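Long-range contacts in alcohol dehydrogenase (Thermus thermophilus, PDB 2EIH), which probably catalyses the nicotinamide-dependent interconversion of alcohols and carbonyl compounds, and binds a zinc ion through four cysteines: residues G244-E249 with S268-T273; G250-T255 with A277-R282. One frame throughout, in Å; residues are numbered along the deposited sequence.

Contact 1 (G244-E249 with S268-T273); sequences GALYFE and SGYEGT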
# COMPACT_ATOMS: atom_id res chain seq x y z
N GLY A 244 -23.36 10.96 10.93
CA GLY A 244 -23.22 12.01 9.95
C GLY A 244 -24.54 12.72 9.66
O GLY A 244 -25.52 12.54 10.37
N ALA A 245 -24.54 13.52 8.60
CA ALA A 245 -25.73 14.26 8.19
C ALA A 245 -26.40 14.99 9.35
O ALA A 245 -27.61 15.20 9.35
CB ALA A 245 -26.72 13.30 7.54
N LEU A 246 -25.60 15.38 10.34
CA LEU A 246 -26.14 16.10 11.48
C LEU A 246 -25.01 16.77 12.24
O LEU A 246 -25.07 17.97 12.54
CB LEU A 246 -26.91 15.16 12.40
CG LEU A 246 -27.44 15.77 13.71
CD1 LEU A 246 -28.17 17.08 13.45
CD2 LEU A 246 -28.38 14.77 14.37
N TYR A 247 -23.98 16.00 12.56
CA TYR A 247 -22.83 16.55 13.28
C TYR A 247 -21.65 16.59 12.33
O TYR A 247 -20.57 17.05 12.68
CB TYR A 247 -22.47 15.68 14.48
CG TYR A 247 -23.65 15.23 15.32
CD1 TYR A 247 -24.42 14.12 14.94
CD2 TYR A 247 -24.00 15.91 16.49
CE1 TYR A 247 -25.50 13.70 15.72
CE2 TYR A 247 -25.08 15.50 17.27
CZ TYR A 247 -25.82 14.39 16.87
OH TYR A 247 -26.89 13.98 17.64
N PHE A 248 -21.87 16.11 11.11
CA PHE A 248 -20.81 16.06 10.11
C PHE A 248 -20.03 17.36 10.00
O PHE A 248 -18.83 17.35 9.76
CB PHE A 248 -21.38 15.70 8.74
CG PHE A 248 -20.33 15.27 7.75
CD1 PHE A 248 -19.46 14.23 8.05
CD2 PHE A 248 -20.23 15.90 6.51
CE1 PHE A 248 -18.50 13.81 7.13
CE2 PHE A 248 -19.27 15.50 5.59
CZ PHE A 248 -18.41 14.45 5.90
N GLU A 249 -20.72 18.48 10.18
CA GLU A 249 -20.05 19.76 10.10
C GLU A 249 -19.09 19.87 11.28
O GLU A 249 -18.00 20.44 11.17
CB GLU A 249 -21.07 20.88 10.16
CG GLU A 249 -20.49 22.26 9.95
CD GLU A 249 -21.51 23.34 10.21
OE1 GLU A 249 -21.91 23.49 11.38
OE2 GLU A 249 -21.90 24.03 9.24
N SER A 268 -28.65 9.74 7.89
CA SER A 268 -29.41 10.61 8.77
C SER A 268 -30.39 11.48 7.96
O SER A 268 -30.68 11.18 6.81
CB SER A 268 -28.47 11.50 9.59
OG SER A 268 -29.17 12.19 10.61
N GLY A 269 -30.88 12.55 8.58
CA GLY A 269 -31.83 13.43 7.92
C GLY A 269 -31.26 14.34 6.85
O GLY A 269 -30.65 13.88 5.88
N TYR A 270 -31.48 15.64 7.02
CA TYR A 270 -31.01 16.63 6.06
C TYR A 270 -29.51 16.50 5.83
O TYR A 270 -28.80 15.86 6.61
CB TYR A 270 -31.31 18.04 6.57
CG TYR A 270 -30.39 18.52 7.67
CD1 TYR A 270 -30.32 17.84 8.89
CD2 TYR A 270 -29.59 19.65 7.50
CE1 TYR A 270 -29.46 18.27 9.91
CE2 TYR A 270 -28.72 20.08 8.51
CZ TYR A 270 -28.66 19.39 9.70
OH TYR A 270 -27.81 19.82 10.69
N GLU A 271 -29.04 17.10 4.75
CA GLU A 271 -27.63 17.08 4.41
C GLU A 271 -27.10 18.51 4.42
O GLU A 271 -26.02 18.79 3.91
CB GLU A 271 -27.43 16.42 3.04
CG GLU A 271 -28.46 16.81 2.00
CD GLU A 271 -28.87 15.64 1.14
OE1 GLU A 271 -27.98 14.98 0.55
OE2 GLU A 271 -30.09 15.37 1.03
N GLY A 272 -27.89 19.40 5.02
CA GLY A 272 -27.52 20.80 5.12
C GLY A 272 -26.91 21.38 3.86
O GLY A 272 -27.62 21.76 2.93
N THR A 273 -25.58 21.46 3.85
CA THR A 273 -24.85 21.99 2.71
C THR A 273 -23.44 21.39 2.66
O THR A 273 -22.81 21.37 1.60
CB THR A 273 -24.74 23.53 2.77
OG1 THR A 273 -24.43 23.94 4.11
CG2 THR A 273 -26.05 24.18 2.33
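Tyr-270 reaches across to Ala-245 and Leu-246 with the CD1-CE1 side of its ring and its hydroxyl. At its root, CB is still 5.4 Å from Ala-245 O, and CG, set between the backbone N and the carbonyl carbon (chi1 76°), starts the approach. CD1 and CE1 come near Ala-245 O, CE1 at 3.6 Å. CE1 also meets Leu-246 CD1 at 4.0 Å, a methyl lying at the ring edge, in its plane. At the tip, OH lies 3.9 Å from the same Leu-246 CD1 and 3.8 Å from Leu-246 O, too long for a hydrogen bond. The side chains cross at about a right angle; the leucine CG, anti to the backbone N (chi1 176°), also sits over one face of the Tyr-247 ring, toward its rim. This loop-to-loop contact belongs to the Rossmann domain: Gly-244, Ala-245 and Leu-246 lie between strand 236-241 and helix 248-254, while residues 268-273 lie in the loop after strand 259-263. Beside the tyrosine's backbone, Ala-245 CB points at the other segment and abuts Ser-268 CB at 3.2 Å, closer than normal carbon contact. Ser-268 CB is also 3.2 Å from Gly-244 O. Ala-245 O and Tyr-270 O, both acceptors, stand 3.1 Å apart and probably repel. In a neighbouring subunit, Phe-276 packs on Ala-245 and gives its backbone N to Glu-271 OE1 in a hydrogen bond.

Contact 2 (G250-T255 with A277-R282); sequences GVIKAT and AHVFYR
Ile-252 lays its CG2 methyl against the ring of His-278, 3.7 Å from ND1, the two side chains lying alongside with their tips pointing opposite ways. The isoleucine sits on helix 248-254, the helical crossover of a beta-alpha-beta unit in the Rossmann fold, between the parallel strands 236-241 and 259-263; its partner lies in the short, weakly bonded helix 278-281 just before strand 285-288. The other branch of Ile-252 ends in CD1, which meets Val-279 CG2 at 3.8 Å, the valine side chain roughly perpendicular to it. Lys-253 supplies methylene packing: its CD touches His-278 CE1 at the ring edge, in plane. Arg-282, with CG anti to the carbonyl carbon (chi1 -60°), reaches back to the last turn of helix 248-254. NH2 comes within 2.6 Å of Ile-252 O, which lies near the guanidinium plane, whereas Thr-255 O lies over one face, 2.8 Å from NH2 but at a poor angle for bonding. On the opposite face His-278 NE2 stands 3.1 Å above the centre of the group. An alanine at Arg-282 would probably leave the carbonyls of Ile-252 and Thr-255 without their cationic neighbour and open a gap beside His-278. At that helix end Thr-255 OG1 donates to Val-251 O over 2.7 Å, from 51° out of the carbonyl plane.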
# COMPACT_ATOMS: atom_id res chain seq x y z
N GLY A 250 -19.51 19.32 12.42
CA GLY A 250 -18.68 19.36 13.61
C GLY A 250 -17.50 18.42 13.48
O GLY A 250 -16.41 18.70 13.97
N VAL A 251 -17.73 17.28 12.82
CA VAL A 251 -16.69 16.29 12.61
C VAL A 251 -15.61 16.90 11.73
O VAL A 251 -14.43 16.89 12.07
CB VAL A 251 -17.24 15.04 11.91
CG1 VAL A 251 -16.11 14.06 11.64
CG2 VAL A 251 -18.31 14.40 12.77
N ILE A 252 -16.04 17.45 10.59
CA ILE A 252 -15.11 18.07 9.65
C ILE A 252 -14.28 19.13 10.34
O ILE A 252 -13.10 19.33 10.03
CB ILE A 252 -15.87 18.72 8.49
CG1 ILE A 252 -16.52 17.63 7.65
CG2 ILE A 252 -14.91 19.56 7.66
CD1 ILE A 252 -17.24 18.17 6.43
N LYS A 253 -14.90 19.80 11.31
CA LYS A 253 -14.24 20.85 12.06
C LYS A 253 -13.22 20.23 13.02
O LYS A 253 -12.14 20.78 13.27
CB LYS A 253 -15.28 21.65 12.85
CG LYS A 253 -15.02 23.15 12.95
CD LYS A 253 -15.42 23.89 11.68
CE LYS A 253 -16.94 23.99 11.53
NZ LYS A 253 -17.57 24.74 12.66
N ALA A 254 -13.56 19.06 13.55
CA ALA A 254 -12.71 18.35 14.50
C ALA A 254 -11.61 17.53 13.84
O ALA A 254 -10.70 17.04 14.51
CB ALA A 254 -13.56 17.45 15.38
N THR A 255 -11.68 17.40 12.53
CA THR A 255 -10.70 16.62 11.80
C THR A 255 -9.44 17.43 11.50
O THR A 255 -9.51 18.55 11.00
CB THR A 255 -11.31 16.09 10.49
OG1 THR A 255 -12.52 15.40 10.80
CG2 THR A 255 -10.35 15.14 9.81
N ALA A 277 -14.60 22.76 0.33
CA ALA A 277 -13.43 23.64 0.32
C ALA A 277 -12.69 23.55 1.65
O ALA A 277 -11.57 24.03 1.78
CB ALA A 277 -13.86 25.08 0.06
N HIS A 278 -13.34 22.94 2.63
CA HIS A 278 -12.73 22.77 3.94
C HIS A 278 -12.12 21.38 3.93
O HIS A 278 -11.10 21.13 4.57
CB HIS A 278 -13.81 22.89 5.02
CG HIS A 278 -13.25 23.06 6.40
ND1 HIS A 278 -14.06 23.13 7.52
CD2 HIS A 278 -11.98 23.17 6.85
CE1 HIS A 278 -13.31 23.27 8.59
NE2 HIS A 278 -12.04 23.30 8.21
N VAL A 279 -12.74 20.50 3.17
CA VAL A 279 -12.28 19.13 3.04
C VAL A 279 -11.25 19.03 1.92
O VAL A 279 -10.48 18.09 1.85
CB VAL A 279 -13.45 18.19 2.73
CG1 VAL A 279 -12.96 16.75 2.65
CG2 VAL A 279 -14.52 18.33 3.79
N PHE A 280 -11.25 20.03 1.05
CA PHE A 280 -10.33 20.04 -0.07
C PHE A 280 -9.07 20.82 0.29
O PHE A 280 -7.96 20.30 0.17
CB PHE A 280 -11.01 20.66 -1.29
CG PHE A 280 -12.43 20.22 -1.47
CD1 PHE A 280 -12.82 18.90 -1.22
CD2 PHE A 280 -13.40 21.12 -1.91
CE1 PHE A 280 -14.14 18.49 -1.41
CE2 PHE A 280 -14.72 20.73 -2.11
CZ PHE A 280 -15.10 19.40 -1.85
N TYR A 281 -9.25 22.06 0.73
CA TYR A 281 -8.13 22.89 1.11
C TYR A 281 -7.25 22.18 2.13
O TYR A 281 -6.02 22.21 2.03
CB TYR A 281 -8.62 24.21 1.71
CG TYR A 281 -7.51 25.11 2.21
CD1 TYR A 281 -6.66 25.76 1.31
CD2 TYR A 281 -7.29 25.29 3.58
CE1 TYR A 281 -5.62 26.57 1.77
CE2 TYR A 281 -6.25 26.09 4.04
CZ TYR A 281 -5.42 26.73 3.13
OH TYR A 281 -4.39 27.53 3.58
N ARG A 282 -7.87 21.53 3.11
CA ARG A 282 -7.11 20.82 4.13
C ARG A 282 -6.82 19.37 3.76
O ARG A 282 -6.38 18.59 4.59
CB ARG A 282 -7.83 20.90 5.48
CG ARG A 282 -8.04 22.33 5.99
CD ARG A 282 -8.36 22.37 7.48
NE ARG A 282 -9.36 21.37 7.83
CZ ARG A 282 -9.88 21.21 9.04
NH1 ARG A 282 -9.49 21.99 10.05
NH2 ARG A 282 -10.79 20.27 9.26

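Contacts 1 and 2 alternate along the chain, in the order 244-249, 250-255, 268-273, 277-282: the first two segments adjoin, and strand 259-263 lies between them and the other two. Their centres are 14 Å apart, and both draw on helix 248-254, contact 1 through the loop leading into it, contact 2 through its C-terminal part. The chain from the loop after strand 259-263 to helix 278-281 thus meets first the loop before helix 248-254 and then the helix itself, both on the same side of the chain's centre. Both contacts also touch a second subunit, which places this part of the Rossmann domain at a subunit interface, away from the zinc-binding cysteines.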